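Local coordinates for uncharacterized protein (Wolinella succinogenes, PDB 3JYG) that is of unknown function but belongs to the 6-pyruvoyl tetrahydropterin synthase family and binds a zinc ion, at residues 16-21 with 87-92; 81-86 with 132-137. All blocks are in the same frame, centred on the assembly; numbering follows the deposited sequence.

Contact 1. Residues 16-21 with 87-92; sequences GHRVWS and DPLFPT. With ZN (zinc ion), chain G.
Asp87 OD1 accepts two hydrogen bonds that reach it from opposite faces of the carboxylate plane: Arg18 NH2 at 2.9 Å on the syn side, and Leu89 N at 2.8 Å on the anti side. The first is half of a side-on salt bridge, completed by Arg18 NE, which meets the syn lone pair of Asp87 OD2 at 3.1 Å. OD1 lies in the guanidinium plane, whereas OD2 is tilted 20° from it, in keeping with the straighter NH2 bond (166° against 150°). The guanidinium is sandwiched, with Trp20 CB over one face and Leu89 CD1 over the other, while its NH1 bonds to Arg37 O. The Leu89 N bond is a capping bond within the type I turn that Phe90 N closes onto Asp87 O, leading into a helix; one carboxylate thus holds both the arginine and a backbone N-H. Asp87 CA and Pro88 CD lie over one face of the Trp20 indole as CH-pi donors, CA 3.8 Å from the centroid of the five-membered ring. Ser21 CB lies over the opposite face. One residue before Arg18, His17 NE2 binds the zinc ion, which His40, His42 and two waters also ligate.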
loop_
_atom_site.group_PDB
_atom_site.type_symbol
_atom_site.label_atom_id
_atom_site.label_comp_id
_atom_site.label_asym_id
_atom_site.label_seq_id
_atom_site.Cartn_x
_atom_site.Cartn_y
_atom_site.Cartn_z
ATOM N N GLY A 16 -13.062 17.306 11.439
ATOM C CA GLY A 16 -12.647 17.377 12.856
ATOM C C GLY A 16 -13.300 16.230 13.628
ATOM O O GLY A 16 -14.323 15.681 13.192
ATOM N N HIS A 17 -12.699 15.834 14.751
ATOM C CA HIS A 17 -13.346 14.886 15.614
ATOM C C HIS A 17 -12.646 14.901 16.952
ATOM O O HIS A 17 -11.672 15.657 17.159
ATOM C CB HIS A 17 -13.396 13.456 14.979
ATOM C CG HIS A 17 -12.142 12.630 15.147
ATOM N ND1 HIS A 17 -12.173 11.251 15.206
ATOM C CD2 HIS A 17 -10.836 12.978 15.245
ATOM C CE1 HIS A 17 -10.942 10.787 15.338
ATOM N NE2 HIS A 17 -10.115 11.817 15.369
ATOM N N ARG A 18 -13.169 14.073 17.851
ATOM C CA ARG A 18 -12.412 13.643 19.003
ATOM C C ARG A 18 -12.849 12.210 19.354
ATOM O O ARG A 18 -13.979 11.811 19.072
ATOM C CB ARG A 18 -12.603 14.618 20.182
ATOM C CG ARG A 18 -13.816 14.371 21.039
ATOM C CD ARG A 18 -13.862 15.330 22.241
ATOM N NE ARG A 18 -14.826 14.872 23.250
ATOM C CZ ARG A 18 -14.526 14.626 24.531
ATOM N NH1 ARG A 18 -13.271 14.761 25.003
ATOM N NH2 ARG A 18 -15.498 14.250 25.354
ATOM N N VAL A 19 -11.938 11.471 19.967
ATOM C CA VAL A 19 -12.175 10.099 20.396
ATOM C C VAL A 19 -12.311 10.183 21.897
ATOM O O VAL A 19 -11.317 10.215 22.600
ATOM C CB VAL A 19 -10.963 9.217 20.059
ATOM C CG1 VAL A 19 -11.231 7.748 20.455
ATOM C CG2 VAL A 19 -10.649 9.329 18.559
ATOM N N TRP A 20 -13.547 10.227 22.362
ATOM C CA TRP A 20 -13.856 10.717 23.713
ATOM C C TRP A 20 -13.469 9.651 24.753
ATOM O O TRP A 20 -13.101 9.969 25.865
ATOM C CB TRP A 20 -15.339 11.143 23.800
ATOM C CG TRP A 20 -16.382 10.031 23.587
ATOM C CD1 TRP A 20 -17.109 9.759 22.427
ATOM C CD2 TRP A 20 -16.822 9.070 24.573
ATOM N NE1 TRP A 20 -17.958 8.687 22.655
ATOM C CE2 TRP A 20 -17.800 8.251 23.954
ATOM C CE3 TRP A 20 -16.480 8.834 25.933
ATOM C CZ2 TRP A 20 -18.446 7.186 24.643
ATOM C CZ3 TRP A 20 -17.121 7.802 26.612
ATOM C CH2 TRP A 20 -18.098 6.996 25.963
ATOM N N SER A 21 -13.527 8.392 24.332
ATOM C CA SER A 21 -13.317 7.260 25.196
ATOM C C SER A 21 -11.858 6.766 25.267
ATOM O O SER A 21 -11.583 5.725 25.875
ATOM C CB SER A 21 -14.170 6.116 24.651
ATOM O OG SER A 21 -13.744 5.774 23.334
ATOM N N ASP A 87 -21.055 10.989 22.894
ATOM C CA ASP A 87 -19.963 11.775 23.444
ATOM C C ASP A 87 -20.523 12.580 24.615
ATOM O O ASP A 87 -21.541 13.237 24.473
ATOM C CB ASP A 87 -19.397 12.696 22.330
ATOM C CG ASP A 87 -18.132 13.439 22.753
ATOM O OD1 ASP A 87 -18.018 13.838 23.946
ATOM O OD2 ASP A 87 -17.250 13.624 21.880
ATOM N N PRO A 88 -19.846 12.559 25.780
ATOM C CA PRO A 88 -20.307 13.315 26.961
ATOM C C PRO A 88 -20.372 14.823 26.714
ATOM O O PRO A 88 -21.074 15.550 27.442
ATOM C CB PRO A 88 -19.207 13.058 27.987
ATOM C CG PRO A 88 -18.582 11.785 27.551
ATOM C CD PRO A 88 -18.654 11.736 26.079
ATOM N N LEU A 89 -19.610 15.301 25.734
ATOM C CA LEU A 89 -19.680 16.704 25.364
ATOM C C LEU A 89 -20.802 17.034 24.398
ATOM O O LEU A 89 -20.988 18.215 24.062
ATOM C CB LEU A 89 -18.358 17.149 24.712
ATOM C CG LEU A 89 -17.158 17.441 25.581
ATOM C CD1 LEU A 89 -15.986 17.887 24.665
ATOM C CD2 LEU A 89 -17.471 18.504 26.662
ATOM N N PHE A 90 -21.538 16.018 23.911
ATOM C CA PHE A 90 -22.670 16.307 23.001
ATOM C C PHE A 90 -23.518 17.523 23.494
ATOM O O PHE A 90 -23.666 18.499 22.747
ATOM C CB PHE A 90 -23.557 15.055 22.713
ATOM C CG PHE A 90 -24.414 15.206 21.529
ATOM C CD1 PHE A 90 -23.980 14.770 20.283
ATOM C CD2 PHE A 90 -25.643 15.877 21.620
ATOM C CE1 PHE A 90 -24.790 14.973 19.158
ATOM C CE2 PHE A 90 -26.450 16.054 20.517
ATOM C CZ PHE A 90 -26.027 15.600 19.284
ATOM N N PRO A 91 -24.043 17.492 24.741
ATOM C CA PRO A 91 -24.869 18.599 25.252
ATOM C C PRO A 91 -24.144 19.964 25.335
ATOM O O PRO A 91 -24.778 21.005 25.228
ATOM C CB PRO A 91 -25.253 18.133 26.689
ATOM C CG PRO A 91 -25.194 16.629 26.613
ATOM C CD PRO A 91 -24.066 16.328 25.656
ATOM N N THR A 92 -22.833 19.932 25.548
ATOM C CA THR A 92 -22.003 21.130 25.637
ATOM C C THR A 92 -21.717 21.781 24.276
ATOM O O THR A 92 -21.772 22.988 24.152
ATOM C CB THR A 92 -20.691 20.791 26.329
ATOM O OG1 THR A 92 -21.015 20.371 27.651
ATOM C CG2 THR A 92 -19.744 22.017 26.414
HETATM ZN ZN ZN G . -7.811 11.669 15.803
HETATM O O HOH W 1 -17.331 12.164 19.472
HETATM O O HOH W 2 -8.058 9.292 15.088
HETATM O O HOH W 3 -5.563 11.126 16.369
#

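Contact 2. Residues 81-86 with 132-137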
loop_
_atom_site.group_PDB
_atom_site.type_symbol
_atom_site.label_atom_id
_atom_site.label_comp_id
_atom_site.label_asym_id
_atom_site.label_seq_id
_atom_site.Cartn_x
_atom_site.Cartn_y
_atom_site.Cartn_z
ATOM N N PHE A 81 -17.439 18.277 11.302
ATOM C CA PHE A 81 -16.970 17.708 12.553
ATOM C C PHE A 81 -17.823 16.437 12.903
ATOM O O PHE A 81 -19.060 16.518 13.087
ATOM C CB PHE A 81 -17.052 18.751 13.662
ATOM C CG PHE A 81 -16.461 18.286 14.996
ATOM C CD1 PHE A 81 -17.169 17.391 15.810
ATOM C CD2 PHE A 81 -15.255 18.812 15.448
ATOM C CE1 PHE A 81 -16.655 16.941 17.051
ATOM C CE2 PHE A 81 -14.712 18.406 16.694
ATOM C CZ PHE A 81 -15.435 17.438 17.501
ATOM N N ILE A 82 -17.161 15.301 13.030
ATOM C CA ILE A 82 -17.889 14.025 13.267
ATOM C C ILE A 82 -17.944 13.762 14.772
ATOM O O ILE A 82 -16.932 13.736 15.463
ATOM C CB ILE A 82 -17.226 12.790 12.577
ATOM C CG1 ILE A 82 -16.977 13.055 11.072
ATOM C CG2 ILE A 82 -18.083 11.510 12.819
ATOM C CD1 ILE A 82 -16.214 11.902 10.350
ATOM N N ILE A 83 -19.154 13.609 15.290
ATOM C CA ILE A 83 -19.315 13.487 16.739
ATOM C C ILE A 83 -20.203 12.286 17.093
ATOM O O ILE A 83 -21.245 12.057 16.478
ATOM C CB ILE A 83 -19.844 14.769 17.347
ATOM C CG1 ILE A 83 -19.725 14.743 18.885
ATOM C CG2 ILE A 83 -21.305 15.010 16.854
ATOM C CD1 ILE A 83 -20.101 16.111 19.612
ATOM N N ASP A 84 -19.748 11.504 18.080
ATOM C CA ASP A 84 -20.549 10.424 18.624
ATOM C C ASP A 84 -21.788 11.042 19.311
ATOM O O ASP A 84 -21.673 11.974 20.107
ATOM C CB ASP A 84 -19.653 9.575 19.572
ATOM C CG ASP A 84 -20.349 8.323 20.149
ATOM O OD1 ASP A 84 -21.560 8.121 20.010
ATOM O OD2 ASP A 84 -19.643 7.511 20.781
ATOM N N ILE A 85 -22.985 10.568 18.932
ATOM C CA ILE A 85 -24.201 10.852 19.718
ATOM C C ILE A 85 -23.965 10.699 21.239
ATOM O O ILE A 85 -24.542 11.433 22.019
ATOM C CB ILE A 85 -25.438 10.000 19.241
ATOM C CG1 ILE A 85 -26.767 10.461 19.849
ATOM C CG2 ILE A 85 -25.226 8.457 19.407
ATOM C CD1 ILE A 85 -27.213 11.874 19.384
ATOM N N ASP A 86 -23.149 9.750 21.653
ATOM C CA ASP A 86 -22.961 9.539 23.079
ATOM C C ASP A 86 -21.721 10.130 23.647
ATOM O O ASP A 86 -21.326 9.765 24.720
ATOM C CB ASP A 86 -22.985 8.057 23.407
ATOM C CG ASP A 86 -24.412 7.518 23.533
ATOM O OD1 ASP A 86 -25.359 8.332 23.695
ATOM O OD2 ASP A 86 -24.582 6.294 23.455
ATOM N N PHE A 132 -21.907 19.668 11.988
ATOM C CA PHE A 132 -21.896 18.360 12.665
ATOM C C PHE A 132 -22.483 17.206 11.881
ATOM O O PHE A 132 -23.549 17.349 11.263
ATOM C CB PHE A 132 -22.631 18.453 13.999
ATOM C CG PHE A 132 -21.899 19.240 15.017
ATOM C CD1 PHE A 132 -20.713 18.750 15.581
ATOM C CD2 PHE A 132 -22.377 20.514 15.419
ATOM C CE1 PHE A 132 -20.024 19.496 16.520
ATOM C CE2 PHE A 132 -21.676 21.242 16.380
ATOM C CZ PHE A 132 -20.536 20.741 16.932
ATOM N N VAL A 133 -21.756 16.075 11.900
ATOM C CA VAL A 133 -22.264 14.826 11.369
ATOM C C VAL A 133 -22.343 13.935 12.590
ATOM O O VAL A 133 -21.321 13.670 13.228
ATOM C CB VAL A 133 -21.289 14.218 10.345
ATOM C CG1 VAL A 133 -21.649 12.774 10.041
ATOM C CG2 VAL A 133 -21.341 15.050 9.028
ATOM N N VAL A 134 -23.561 13.526 12.937
ATOM C CA VAL A 134 -23.741 12.795 14.179
ATOM C C VAL A 134 -23.816 11.310 13.882
ATOM O O VAL A 134 -24.570 10.903 12.999
ATOM C CB VAL A 134 -24.976 13.290 14.982
ATOM C CG1 VAL A 134 -25.115 12.506 16.317
ATOM C CG2 VAL A 134 -24.874 14.814 15.246
ATOM N N VAL A 135 -23.033 10.503 14.610
ATOM C CA VAL A 135 -22.958 9.055 14.306
ATOM C C VAL A 135 -23.126 8.238 15.588
ATOM O O VAL A 135 -22.878 8.741 16.661
ATOM C CB VAL A 135 -21.609 8.636 13.581
ATOM C CG1 VAL A 135 -21.544 9.158 12.071
ATOM C CG2 VAL A 135 -20.346 8.995 14.438
ATOM N N ARG A 136 -23.464 6.961 15.469
ATOM C CA ARG A 136 -23.683 6.129 16.668
ATOM C C ARG A 136 -22.480 5.265 17.018
ATOM O O ARG A 136 -22.633 4.040 17.122
ATOM C CB ARG A 136 -24.902 5.195 16.439
ATOM C CG ARG A 136 -26.260 5.905 16.265
ATOM C CD ARG A 136 -27.416 4.837 16.005
ATOM N NE ARG A 136 -27.520 3.935 17.138
ATOM C CZ ARG A 136 -27.960 2.663 17.131
ATOM N NH1 ARG A 136 -28.361 2.048 16.021
ATOM N NH2 ARG A 136 -27.957 2.015 18.282
ATOM N N PHE A 137 -21.291 5.873 17.150
ATOM C CA PHE A 137 -20.067 5.158 17.443
ATOM C C PHE A 137 -19.011 6.190 17.728
ATOM O O PHE A 137 -19.113 7.342 17.260
ATOM C CB PHE A 137 -19.569 4.245 16.286
ATOM C CG PHE A 137 -19.467 4.920 14.923
ATOM C CD1 PHE A 137 -20.447 4.670 13.935
ATOM C CD2 PHE A 137 -18.387 5.734 14.587
ATOM C CE1 PHE A 137 -20.372 5.287 12.651
ATOM C CE2 PHE A 137 -18.284 6.336 13.308
ATOM C CZ PHE A 137 -19.270 6.117 12.336
#
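Ile83 sits between two residues of strand 132-135: its N donates to Val133 O at 3.0 Å, and its O accepts from Val135 N. Val133 N to Phe81 O and Ile85 N to Val135 O extend the ladder, marking strands 80-84 and 132-135 as parallel neighbours in the mixed sheet of this 6-pyruvoyl tetrahydropterin synthase family fold. The short strand axes approach to 4.7 Å with their directions 30° apart, which indicates appreciable twist. CA-H...O contacts supplement the ladder, among them Phe132 CA to Phe81 O at 3.4 Å.

The tight part is apolar. On the face of Phe81 and Ile83, Phe81 and Phe132 lie side by side and point the same way, the planes of the Phe81 and Phe132 rings at 75°. Phe81 CD1 comes to the edge of the Phe132 ring, 3.6 Å from Phe132 CE1. Next along, Ile83 CG2 touches Val134 CG2 at 3.9 Å; Leu93 and Leu94 pack on Ile83 from outside the pair. On the other face, Ile82 CG2 meets Val135 CG2, a methyl placed between the backbone N and the carbonyl carbon. Ile85, though partly exposed, still packs its CD1 on Val134 CG1.

The loose, solvent side is Arg136, exposed and little covered: it meets Ile85 CG2 with its CA at 3.9 Å, while its side chain comes no nearer than CG. Asp84, by contrast, is buried, and polar atoms shape the chain around it: an Asx turn forms as Asp86 N donates to Asp84 OD1 from above the carboxylate plane, and Trp20 NE1 hydrogen-bonds to Asp84 OD2. The Asp84 CG, anti to the backbone N (chi1 -176°), makes a packing contact with Phe137 O at 3.3 Å.

Contact 1 is a surface contact, with one buried residue among the five that touch; contact 2 is buried, with seven among eleven. Their chemistry follows this difference: charge pairing and CH-pi packing in the first, a backbone ladder with aliphatic and aromatic packing in the second. Their centres are only 8 Å apart, and strand 3-17 joins them, since it neighbours strand 80-84 in the sheet and Gly16 O probably accepts from Ile82 N at 2.9 Å. A second bridge is polar, Trp20 NE1 to Asp84 OD2 at 2.8 Å. Along the chain, 81-86 runs directly into 87-92, and Phe90 CD1 packs against Asp84 O.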